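Local coordinates for protein fatty acyl CoA synthetase FADD13 (FATTY-ACYL-CoA SYNTHETASE) (Mycobacterium tuberculosis, PDB 3R44) that belongs to the ANL superfamily of AMP-binding enzymes as a fatty acyl CoA synthetase, with a large N-terminal part followed by a smaller C-terminal domain, at residues L74-V79 with G122-P127; F289-A294 with I309-G314; V366-I371 with N389-T394; S439-I444 with A457-D462. All blocks are in the same frame, centred on the assembly; numbering follows the deposited sequence.

Interaction 1: residues L74-V79 with G122-P127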
loop_
_atom_site.group_PDB
_atom_site.type_symbol
_atom_site.label_atom_id
_atom_site.label_comp_id
_atom_site.label_asym_id
_atom_site.label_seq_id
_atom_site.Cartn_x
_atom_site.Cartn_y
_atom_site.Cartn_z
ATOM N N LEU A 74 13.530 -8.495 -5.566
ATOM C CA LEU A 74 14.088 -7.663 -4.479
ATOM C C LEU A 74 15.034 -6.615 -5.065
ATOM O O LEU A 74 16.255 -6.823 -5.146
ATOM C CB LEU A 74 14.828 -8.589 -3.488
ATOM C CG LEU A 74 15.363 -8.058 -2.165
ATOM C CD1 LEU A 74 14.190 -7.484 -1.283
ATOM C CD2 LEU A 74 16.209 -9.087 -1.375
ATOM N N MET A 75 14.458 -5.527 -5.556
ATOM C CA MET A 75 15.216 -4.610 -6.361
ATOM C C MET A 75 14.614 -3.208 -6.365
ATOM O O MET A 75 13.452 -3.003 -6.006
ATOM C CB MET A 75 15.326 -5.117 -7.807
ATOM C CG MET A 75 13.992 -5.254 -8.485
ATOM S SD MET A 75 14.066 -6.302 -9.990
ATOM C CE MET A 75 13.947 -7.885 -9.246
ATOM N N PRO A 76 15.424 -2.251 -6.803
ATOM C CA PRO A 76 14.957 -0.895 -6.916
ATOM C C PRO A 76 13.975 -0.736 -8.029
ATOM O O PRO A 76 13.879 -1.581 -8.948
ATOM C CB PRO A 76 16.197 -0.114 -7.308
ATOM C CG PRO A 76 17.153 -1.037 -7.758
ATOM C CD PRO A 76 16.860 -2.353 -7.125
ATOM N N ASN A 77 13.249 0.356 -7.972
ATOM C CA ASN A 77 12.346 0.675 -9.088
ATOM C C ASN A 77 13.153 0.795 -10.384
ATOM O O ASN A 77 14.218 1.456 -10.435
ATOM C CB ASN A 77 11.659 2.014 -8.817
ATOM C CG ASN A 77 10.547 1.896 -7.827
ATOM O OD1 ASN A 77 10.515 0.967 -7.005
ATOM N ND2 ASN A 77 9.630 2.847 -7.871
ATOM N N SER A 78 12.624 0.201 -11.441
ATOM C CA SER A 78 13.275 0.211 -12.747
ATOM C C SER A 78 12.291 -0.357 -13.752
ATOM O O SER A 78 11.275 -0.979 -13.378
ATOM C CB SER A 78 14.559 -0.657 -12.747
ATOM O OG SER A 78 14.222 -2.022 -12.529
ATOM N N VAL A 79 12.563 -0.117 -15.015
ATOM C CA VAL A 79 11.786 -0.715 -16.066
ATOM C C VAL A 79 11.974 -2.252 -16.035
ATOM O O VAL A 79 11.067 -3.012 -16.383
ATOM C CB VAL A 79 12.124 -0.099 -17.427
ATOM C CG1 VAL A 79 13.503 -0.594 -17.921
ATOM C CG2 VAL A 79 10.995 -0.366 -18.461
ATOM N N GLY A 122 18.559 -6.629 -6.653
ATOM C CA GLY A 122 19.268 -5.444 -7.019
ATOM C C GLY A 122 20.522 -5.339 -6.219
ATOM O O GLY A 122 20.678 -5.985 -5.171
ATOM N N ALA A 123 21.431 -4.502 -6.706
ATOM C CA ALA A 123 22.693 -4.296 -6.045
ATOM C C ALA A 123 22.558 -3.781 -4.591
ATOM O O ALA A 123 23.257 -4.294 -3.691
ATOM C CB ALA A 123 23.642 -3.377 -6.937
ATOM N N PRO A 124 21.635 -2.826 -4.330
ATOM C CA PRO A 124 21.434 -2.437 -2.933
ATOM C C PRO A 124 21.011 -3.591 -2.003
ATOM O O PRO A 124 21.164 -3.464 -0.801
ATOM C CB PRO A 124 20.300 -1.428 -3.013
ATOM C CG PRO A 124 20.468 -0.814 -4.391
ATOM C CD PRO A 124 20.792 -2.024 -5.235
ATOM N N SER A 125 20.459 -4.673 -2.543
ATOM C CA SER A 125 20.044 -5.822 -1.734
ATOM C C SER A 125 21.078 -6.923 -1.652
ATOM O O SER A 125 20.852 -7.937 -0.972
ATOM C CB SER A 125 18.778 -6.409 -2.310
ATOM O OG SER A 125 17.764 -5.430 -2.186
ATOM N N ALA A 126 22.214 -6.747 -2.312
ATOM C CA ALA A 126 23.262 -7.791 -2.251
ATOM C C ALA A 126 23.639 -8.195 -0.801
ATOM O O ALA A 126 23.794 -9.399 -0.507
ATOM C CB ALA A 126 24.473 -7.411 -3.055
ATOM N N PRO A 127 23.727 -7.233 0.126
ATOM C CA PRO A 127 24.047 -7.651 1.479
ATOM C C PRO A 127 23.004 -8.550 2.153
ATOM O O PRO A 127 23.391 -9.470 2.885
ATOM C CB PRO A 127 24.172 -6.318 2.240
ATOM C CG PRO A 127 24.355 -5.288 1.184
ATOM C CD PRO A 127 23.544 -5.778 0.062
#
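The C-terminal rim of a parallel four-stranded sheet, where the adjacent strands 70-74 and 118-121 run out into loops, brings L74, M75 and P76 against G122, P124 and S125. G122 N donates to L74 O over 2.8 Å. This bond carries the pairing of the two strands one step into the loops. Beside it, L74 CG lies anti to the backbone N (chi1 -172°) and meets S125 OG at 3.6 Å, while L74 CD2 lies 3.8 Å from S125 CB. Strands alternate with helices in this Rossmann-like layer: helices 79-91 and 126-134 both set out from the same sheet rim, and the 3-10 turn leading into the second is closed by S125 N bonding to G122 O at 2.9 Å. That turn presents S125 to L74. On the loop side M75 CB packs 3.8 Å from G122 N. The ring of P76 follows, its CD 3.9 Å from G122 CA, a close approach made possible because G122 carries no side chain; P76 CD then reaches P124 CD at 4.4 Å. Beyond its CB, M75 turns away to F81 and L84 of helix 79-91, whose first turn is capped by S78 OG bonding to F81 N. V128 and I129 of helix 126-134 also pack on L74.

Interaction 2: residues F289-A294 with I309-G314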
loop_
_atom_site.group_PDB
_atom_site.type_symbol
_atom_site.label_atom_id
_atom_site.label_comp_id
_atom_site.label_asym_id
_atom_site.label_seq_id
_atom_site.Cartn_x
_atom_site.Cartn_y
_atom_site.Cartn_z
ATOM N N PHE A 289 -2.270 15.048 -7.217
ATOM C CA PHE A 289 -1.598 13.945 -6.624
ATOM C C PHE A 289 -2.592 12.913 -6.137
ATOM O O PHE A 289 -3.684 13.251 -5.750
ATOM C CB PHE A 289 -0.795 14.405 -5.416
ATOM C CG PHE A 289 0.419 15.240 -5.749
ATOM C CD1 PHE A 289 1.617 14.648 -6.168
ATOM C CD2 PHE A 289 0.343 16.613 -5.636
ATOM C CE1 PHE A 289 2.742 15.431 -6.458
ATOM C CE2 PHE A 289 1.453 17.413 -5.951
ATOM C CZ PHE A 289 2.652 16.812 -6.348
ATOM N N ILE A 290 -2.207 11.641 -6.208
ATOM C CA ILE A 290 -2.963 10.544 -5.615
ATOM C C ILE A 290 -2.146 10.201 -4.382
ATOM O O ILE A 290 -0.977 9.872 -4.525
ATOM C CB ILE A 290 -2.998 9.310 -6.496
ATOM C CG1 ILE A 290 -3.637 9.648 -7.841
ATOM C CG2 ILE A 290 -3.812 8.178 -5.789
ATOM C CD1 ILE A 290 -3.561 8.511 -8.884
ATOM N N THR A 291 -2.710 10.329 -3.197
ATOM C CA THR A 291 -1.947 10.135 -1.975
ATOM C C THR A 291 -2.542 9.009 -1.154
ATOM O O THR A 291 -3.741 8.827 -1.083
ATOM C CB THR A 291 -1.874 11.407 -1.095
ATOM O OG1 THR A 291 -3.179 11.723 -0.620
ATOM C CG2 THR A 291 -1.422 12.619 -1.910
ATOM N N GLY A 292 -1.664 8.277 -0.499
ATOM C CA GLY A 292 -2.069 7.212 0.405
ATOM C C GLY A 292 -1.656 7.655 1.801
ATOM O O GLY A 292 -0.946 8.623 1.949
ATOM N N GLY A 293 -2.112 6.959 2.818
ATOM C CA GLY A 293 -1.678 7.264 4.167
ATOM C C GLY A 293 -2.755 8.042 4.883
ATOM O O GLY A 293 -3.897 8.067 4.456
ATOM N N ALA A 294 -2.391 8.673 5.978
ATOM C CA ALA A 294 -3.343 9.406 6.770
ATOM C C ALA A 294 -3.970 10.515 5.935
ATOM O O ALA A 294 -3.445 10.902 4.895
ATOM C CB ALA A 294 -2.674 10.003 8.020
ATOM N N ILE A 309 -3.459 22.743 -7.941
ATOM C CA ILE A 309 -3.176 21.304 -7.867
ATOM C C ILE A 309 -4.107 20.687 -6.885
ATOM O O ILE A 309 -4.212 21.180 -5.765
ATOM C CB ILE A 309 -1.717 21.007 -7.467
ATOM C CG1 ILE A 309 -0.763 21.617 -8.520
ATOM C CG2 ILE A 309 -1.476 19.486 -7.227
ATOM C CD1 ILE A 309 0.723 21.598 -8.067
ATOM N N GLU A 310 -4.745 19.582 -7.278
ATOM C CA GLU A 310 -5.708 18.909 -6.399
ATOM C C GLU A 310 -5.100 17.672 -5.765
ATOM O O GLU A 310 -4.005 17.279 -6.123
ATOM C CB GLU A 310 -6.983 18.601 -7.160
ATOM C CG GLU A 310 -7.784 19.897 -7.325
ATOM C CD GLU A 310 -9.097 19.744 -8.034
ATOM O OE1 GLU A 310 -9.232 18.849 -8.887
ATOM O OE2 GLU A 310 -10.005 20.556 -7.755
ATOM N N VAL A 311 -5.820 17.063 -4.828
ATOM C CA VAL A 311 -5.330 15.878 -4.157
ATOM C C VAL A 311 -6.442 14.830 -4.132
ATOM O O VAL A 311 -7.584 15.146 -3.792
ATOM C CB VAL A 311 -4.834 16.209 -2.717
ATOM C CG1 VAL A 311 -4.218 15.007 -2.090
ATOM C CG2 VAL A 311 -3.754 17.331 -2.763
ATOM N N VAL A 312 -6.119 13.615 -4.560
ATOM C CA VAL A 312 -6.982 12.448 -4.394
ATOM C C VAL A 312 -6.423 11.610 -3.236
ATOM O O VAL A 312 -5.199 11.416 -3.108
ATOM C CB VAL A 312 -7.044 11.622 -5.696
ATOM C CG1 VAL A 312 -7.723 10.232 -5.474
ATOM C CG2 VAL A 312 -7.669 12.519 -6.834
ATOM N N GLN A 313 -7.325 11.143 -2.386
ATOM C CA GLN A 313 -6.951 10.356 -1.214
ATOM C C GLN A 313 -7.792 9.103 -1.202
ATOM O O GLN A 313 -8.753 9.017 -1.942
ATOM C CB GLN A 313 -7.215 11.180 0.062
ATOM C CG GLN A 313 -6.386 12.378 0.207
ATOM C CD GLN A 313 -6.886 13.255 1.326
ATOM O OE1 GLN A 313 -6.559 13.000 2.478
ATOM N NE2 GLN A 313 -7.696 14.282 0.996
ATOM N N GLY A 314 -7.420 8.121 -0.415
ATOM C CA GLY A 314 -8.271 6.959 -0.241
ATOM C C GLY A 314 -7.845 5.973 0.799
ATOM O O GLY A 314 -6.916 6.222 1.584
HETATM O O HOH W 1 -4.886 8.536 1.116
HETATM O O HOH W 2 -4.106 11.028 2.298
HETATM O O HOH W 3 -4.474 4.902 2.599
#
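F289 lies beside V311 and I290 beside V312 in parallel register, joined by three backbone bonds. F289 N donates to E310 O at 3.0 Å, V312 N to F289 O at 2.7 Å, and T291 N to V312 O at 2.7 Å. On the face of F289 and T291 the side chains meet diagonally: those of T291 and V311 cross at about a right angle, CG2 to CG1 at 3.7 Å. T291 OG1 lies 3.4 Å from Q313 CG, these two side chains side by side and pointing the same way. The F289 ring brings CD2 to I309 CG2 at 3.8 Å. These are the two strands of a beta-alpha-beta unit, joined through helix 298-306, inside the large mixed sheet. Past T291 waters bridge the segments. One accepts from G314 N and lies close to T291 O; a second lies within bonding distance of A294 O (2.7 Å), T291 OG1 and Q313 OE1; a third accepts from G293 N and donates to G314 O at 3.0 Å. Q313 OE1 is fixed further by M296 N. L269 and M272 of helix 266-274 pack on F289, and L269 also on T291, whereas I290 and V312 turn to the other face, where I206 meets I290 and S329 meets V312.

Interaction 3: residues V366-I371 with N389-T394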
loop_
_atom_site.group_PDB
_atom_site.type_symbol
_atom_site.label_atom_id
_atom_site.label_comp_id
_atom_site.label_asym_id
_atom_site.label_seq_id
_atom_site.Cartn_x
_atom_site.Cartn_y
_atom_site.Cartn_z
ATOM N N VAL A 366 -15.775 -3.564 5.690
ATOM C CA VAL A 366 -15.776 -4.800 4.888
ATOM C C VAL A 366 -15.845 -4.439 3.397
ATOM O O VAL A 366 -16.421 -3.399 3.028
ATOM C CB VAL A 366 -16.864 -5.787 5.278
ATOM C CG1 VAL A 366 -16.597 -6.405 6.643
ATOM C CG2 VAL A 366 -18.244 -5.181 5.216
ATOM N N ILE A 367 -15.248 -5.277 2.552
ATOM C CA ILE A 367 -15.173 -4.989 1.113
ATOM C C ILE A 367 -15.686 -6.191 0.338
ATOM O O ILE A 367 -15.305 -7.348 0.671
ATOM C CB ILE A 367 -13.700 -4.690 0.712
ATOM C CG1 ILE A 367 -13.130 -3.499 1.532
ATOM C CG2 ILE A 367 -13.572 -4.468 -0.818
ATOM C CD1 ILE A 367 -11.593 -3.159 1.306
ATOM N N LYS A 368 -16.460 -5.976 -0.720
ATOM C CA LYS A 368 -16.903 -7.067 -1.641
ATOM C C LYS A 368 -16.554 -6.590 -3.047
ATOM O O LYS A 368 -16.953 -5.509 -3.443
ATOM C CB LYS A 368 -18.399 -7.366 -1.527
ATOM C CG LYS A 368 -18.879 -8.455 -2.484
ATOM C CD LYS A 368 -20.340 -8.862 -2.163
ATOM C CE LYS A 368 -20.351 -10.019 -1.198
ATOM N NZ LYS A 368 -21.725 -10.598 -1.031
ATOM N N SER A 369 -15.737 -7.367 -3.777
ATOM C CA SER A 369 -15.166 -6.886 -5.000
ATOM C C SER A 369 -14.272 -7.950 -5.602
ATOM O O SER A 369 -13.627 -8.697 -4.869
ATOM C CB SER A 369 -14.252 -5.677 -4.746
ATOM O OG SER A 369 -13.752 -5.094 -5.952
ATOM N N ASP A 370 -14.181 -7.969 -6.920
ATOM C CA ASP A 370 -13.161 -8.789 -7.604
ATOM C C ASP A 370 -11.706 -8.292 -7.400
ATOM O O ASP A 370 -10.774 -9.004 -7.772
ATOM C CB ASP A 370 -13.432 -8.835 -9.112
ATOM C CG ASP A 370 -14.604 -9.698 -9.484
ATOM O OD1 ASP A 370 -14.934 -10.578 -8.675
ATOM O OD2 ASP A 370 -15.149 -9.529 -10.603
ATOM N N ILE A 371 -11.499 -7.109 -6.823
ATOM C CA ILE A 371 -10.155 -6.665 -6.482
ATOM C C ILE A 371 -9.537 -7.452 -5.318
ATOM O O ILE A 371 -8.318 -7.366 -5.061
ATOM C CB ILE A 371 -10.096 -5.168 -6.124
ATOM C CG1 ILE A 371 -10.722 -4.978 -4.736
ATOM C CG2 ILE A 371 -10.705 -4.207 -7.290
ATOM C CD1 ILE A 371 -10.801 -3.516 -4.281
ATOM N N ASN A 389 -19.530 -14.269 3.972
ATOM C CA ASN A 389 -20.397 -14.280 2.778
ATOM C C ASN A 389 -19.924 -13.422 1.626
ATOM O O ASN A 389 -20.686 -12.576 1.110
ATOM C CB ASN A 389 -21.791 -13.814 3.132
ATOM C CG ASN A 389 -22.499 -14.766 4.057
ATOM O OD1 ASN A 389 -23.022 -14.346 5.096
ATOM N ND2 ASN A 389 -22.503 -16.062 3.714
ATOM N N GLY A 390 -18.670 -13.589 1.273
ATOM C CA GLY A 390 -18.071 -12.874 0.192
ATOM C C GLY A 390 -17.498 -11.542 0.598
ATOM O O GLY A 390 -16.807 -10.973 -0.180
ATOM N N TRP A 391 -17.830 -11.024 1.800
ATOM C CA TRP A 391 -17.289 -9.747 2.280
ATOM C C TRP A 391 -15.983 -10.005 3.019
ATOM O O TRP A 391 -15.962 -10.798 3.948
ATOM C CB TRP A 391 -18.252 -9.085 3.221
ATOM C CG TRP A 391 -19.489 -8.611 2.583
ATOM C CD1 TRP A 391 -20.653 -9.264 2.459
ATOM C CD2 TRP A 391 -19.692 -7.305 2.048
ATOM N NE1 TRP A 391 -21.615 -8.429 1.884
ATOM C CE2 TRP A 391 -21.031 -7.223 1.615
ATOM C CE3 TRP A 391 -18.861 -6.199 1.900
ATOM C CZ2 TRP A 391 -21.554 -6.086 1.001
ATOM C CZ3 TRP A 391 -19.388 -5.058 1.307
ATOM C CH2 TRP A 391 -20.726 -5.023 0.854
ATOM N N PHE A 392 -14.917 -9.341 2.571
ATOM C CA PHE A 392 -13.618 -9.413 3.211
ATOM C C PHE A 392 -13.605 -8.529 4.467
ATOM O O PHE A 392 -13.904 -7.351 4.376
ATOM C CB PHE A 392 -12.495 -8.959 2.275
ATOM C CG PHE A 392 -11.187 -8.879 2.954
ATOM C CD1 PHE A 392 -10.493 -10.034 3.299
ATOM C CD2 PHE A 392 -10.630 -7.667 3.277
ATOM C CE1 PHE A 392 -9.316 -9.961 3.997
ATOM C CE2 PHE A 392 -9.456 -7.595 3.941
ATOM C CZ PHE A 392 -8.772 -8.734 4.297
ATOM N N ARG A 393 -13.267 -9.096 5.611
ATOM C CA ARG A 393 -13.182 -8.333 6.849
ATOM C C ARG A 393 -11.800 -7.731 7.060
ATOM O O ARG A 393 -10.792 -8.448 7.249
ATOM C CB ARG A 393 -13.535 -9.231 8.009
ATOM C CG ARG A 393 -14.958 -9.774 7.883
ATOM C CD ARG A 393 -15.397 -10.748 8.971
ATOM N NE ARG A 393 -15.180 -10.241 10.318
ATOM C CZ ARG A 393 -15.433 -10.892 11.446
ATOM N NH1 ARG A 393 -15.982 -12.089 11.452
ATOM N NH2 ARG A 393 -15.151 -10.311 12.593
ATOM N N THR A 394 -11.726 -6.420 7.034
ATOM C CA THR A 394 -10.436 -5.753 7.051
ATOM C C THR A 394 -9.770 -5.748 8.430
ATOM O O THR A 394 -8.551 -5.592 8.495
ATOM C CB THR A 394 -10.539 -4.268 6.571
ATOM O OG1 THR A 394 -11.355 -3.540 7.514
ATOM C CG2 THR A 394 -11.164 -4.156 5.166
HETATM O O HOH W 4 -15.793 -10.397 -2.853
#
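K368 reaches W391 with CG anti to its backbone N (chi1 179°) and then bends at chi3 (-92°), which carries CE round toward the five-membered part of the indole. The two side chains cross at about a right angle, and K368 CB sits over the indole face, 3.7 Å from the centroid of the six-membered ring of W391, a CH-pi contact. Farther out, K368 NZ donates to N389 O at 3.1 Å and lies 3.6 Å from W391 NE1, so that the ammonium end is tied to the turn preceding the partner strand. V366 CG2 meets W391 CE3 at 3.5 Å, and I367 N lies in the indole plane at its edge. Beneath these side chains I367 and F392 form an antiparallel hydrogen-bonded pair: I367 N bonds to F392 O at 3.1 Å, and F392 N to I367 O at 2.8 Å. On the side of I367 and F392, I367 CD1 touches T394 CG2 at 4.0 Å. A water links the segments, accepting from S369 N and donating to G390 O at 2.9 Å. Strand 364-369 runs between strands 346-351 and 391-394 of an antiparallel sheet; I357 of strand 357-358 packs on V366 and W391, R393 forms a salt bridge with E364, and I371 touches S197 and A198 of helix 192-205.

Interaction 4: residues S439-I444 with A457-D462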
loop_
_atom_site.group_PDB
_atom_site.type_symbol
_atom_site.label_atom_id
_atom_site.label_comp_id
_atom_site.label_asym_id
_atom_site.label_seq_id
_atom_site.Cartn_x
_atom_site.Cartn_y
_atom_site.Cartn_z
ATOM N N SER A 439 -6.940 17.891 26.468
ATOM C CA SER A 439 -6.773 18.475 25.135
ATOM C C SER A 439 -6.466 17.450 24.064
ATOM O O SER A 439 -6.835 17.658 22.926
ATOM C CB SER A 439 -5.703 19.575 25.088
ATOM O OG SER A 439 -4.467 19.195 25.597
ATOM N N GLU A 440 -5.740 16.397 24.414
ATOM C CA GLU A 440 -5.391 15.366 23.460
ATOM C C GLU A 440 -5.312 14.027 24.184
ATOM O O GLU A 440 -4.994 13.968 25.383
ATOM C CB GLU A 440 -4.022 15.606 22.779
ATOM C CG GLU A 440 -3.785 16.905 21.988
ATOM C CD GLU A 440 -2.282 17.167 21.831
ATOM O OE1 GLU A 440 -1.619 16.458 21.048
ATOM O OE2 GLU A 440 -1.768 18.066 22.511
ATOM N N VAL A 441 -5.578 12.958 23.440
ATOM C CA VAL A 441 -5.449 11.576 23.975
ATOM C C VAL A 441 -5.039 10.609 22.884
ATOM O O VAL A 441 -5.516 10.697 21.744
ATOM C CB VAL A 441 -6.755 11.073 24.682
ATOM C CG1 VAL A 441 -7.911 11.080 23.749
ATOM C CG2 VAL A 441 -6.560 9.660 25.270
ATOM N N ALA A 442 -4.125 9.714 23.201
ATOM C CA ALA A 442 -3.782 8.609 22.307
ATOM C C ALA A 442 -3.747 7.396 23.158
ATOM O O ALA A 442 -3.132 7.429 24.220
ATOM C CB ALA A 442 -2.423 8.825 21.715
ATOM N N VAL A 443 -4.295 6.277 22.661
ATOM C CA VAL A 443 -4.316 5.004 23.386
ATOM C C VAL A 443 -3.462 3.983 22.633
ATOM O O VAL A 443 -3.578 3.864 21.393
ATOM C CB VAL A 443 -5.755 4.478 23.606
ATOM C CG1 VAL A 443 -5.771 2.997 24.137
ATOM C CG2 VAL A 443 -6.526 5.416 24.572
ATOM N N ILE A 444 -2.591 3.321 23.380
ATOM C CA ILE A 444 -1.769 2.202 22.902
ATOM C C ILE A 444 -1.821 1.016 23.848
ATOM O O ILE A 444 -2.096 1.143 25.049
ATOM C CB ILE A 444 -0.276 2.577 22.737
ATOM C CG1 ILE A 444 0.299 3.097 24.057
ATOM C CG2 ILE A 444 -0.117 3.580 21.595
ATOM C CD1 ILE A 444 1.867 3.207 24.074
ATOM N N ALA A 457 -3.977 4.883 28.181
ATOM C CA ALA A 457 -4.313 6.215 27.629
ATOM C C ALA A 457 -3.249 7.225 27.948
ATOM O O ALA A 457 -2.998 7.524 29.117
ATOM C CB ALA A 457 -5.686 6.656 28.211
ATOM N N ILE A 458 -2.628 7.781 26.913
ATOM C CA ILE A 458 -1.652 8.853 27.050
ATOM C C ILE A 458 -2.406 10.180 26.843
ATOM O O ILE A 458 -2.999 10.439 25.773
ATOM C CB ILE A 458 -0.476 8.676 26.089
ATOM C CG1 ILE A 458 0.215 7.305 26.339
ATOM C CG2 ILE A 458 0.525 9.749 26.398
ATOM C CD1 ILE A 458 -0.259 6.264 25.554
ATOM N N VAL A 459 -2.440 10.990 27.875
ATOM C CA VAL A 459 -3.382 12.095 27.918
ATOM C C VAL A 459 -2.610 13.374 28.104
ATOM O O VAL A 459 -1.755 13.449 28.998
ATOM C CB VAL A 459 -4.383 11.919 29.074
ATOM C CG1 VAL A 459 -5.232 13.174 29.155
ATOM C CG2 VAL A 459 -5.262 10.624 28.838
ATOM N N VAL A 460 -2.904 14.380 27.300
ATOM C CA VAL A 460 -2.428 15.733 27.531
ATOM C C VAL A 460 -3.599 16.507 28.097
ATOM O O VAL A 460 -4.686 16.588 27.477
ATOM C CB VAL A 460 -1.886 16.386 26.213
ATOM C CG1 VAL A 460 -1.381 17.812 26.450
ATOM C CG2 VAL A 460 -0.859 15.496 25.544
ATOM N N ALA A 461 -3.437 17.029 29.313
ATOM C CA ALA A 461 -4.547 17.677 30.011
ATOM C C ALA A 461 -4.048 18.720 30.976
ATOM O O ALA A 461 -2.842 18.751 31.318
ATOM C CB ALA A 461 -5.378 16.666 30.775
ATOM N N ASP A 462 -4.995 19.556 31.404
ATOM C CA ASP A 462 -4.811 20.425 32.559
ATOM C C ASP A 462 -4.852 19.591 33.818
ATOM O O ASP A 462 -5.909 19.309 34.339
ATOM C CB ASP A 462 -5.908 21.484 32.598
ATOM C CG ASP A 462 -5.760 22.439 33.756
ATOM O OD1 ASP A 462 -4.845 22.259 34.621
ATOM O OD2 ASP A 462 -6.550 23.409 33.754
#
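I458 reaches across the hairpin to A442 and I444. Its CB lies 3.5 Å from A442 O, its CG1 comes within 4.0 Å of that same oxygen, and chi2 at 92°, off a staggered value, places CD1 3.4 Å from A442 O. The CD1 tip also meets I444 CG1 at 3.5 Å, the two isoleucines crossing at a slant. The backbones beneath form an antiparallel hydrogen-bonded pair: A442 N bonds to I458 O, and I458 N to A442 O, the latter at 2.8 Å. On the opposite face, at a non-hydrogen-bonded pair, V441 CG2 touches V459 CG2 at 3.9 Å. Farther along, the register slips in a classic beta bulge: S439 and E440 both face V460. Three donors grip V460 O, namely S439 N at 2.8 Å, S439 OG at 3.2 Å and E440 N; the hydroxyl approaches from above the carbonyl plane, 74° out of it. E440 runs alongside V460, and its OE1 forms a salt bridge with R496. The hairpin of strands 438-448 and 454-461 belongs to a small three-stranded sheet, with 487-490 alongside the second strand. Helix 425-432 packs through I428 and I432 on the face of V441, V443 and A457, while helix 504-511 packs on part of the other, L507 on A442 and I444, Y511 on I458; I494 meets E440 and V460.

The four contacts follow one another along the chain without interleaving, and each is associated with a different sheet. Interaction 1 lies at the C-terminal edge of the parallel four-stranded sheet and interaction 2 in the nine-stranded mixed sheet; both belong to the AMP-binding part of the chain, their centres about 27 Å apart. Interaction 3, in the antiparallel five-stranded sheet, is on the other side of the chain's centre from interaction 1 and about 23 Å between centres from interaction 2. Interaction 4 has its centre about 29 Å from that of the chain and about 42 Å from interaction 1. No two touch; the first three lie in the larger part of the chain and the fourth in the C-terminal domain.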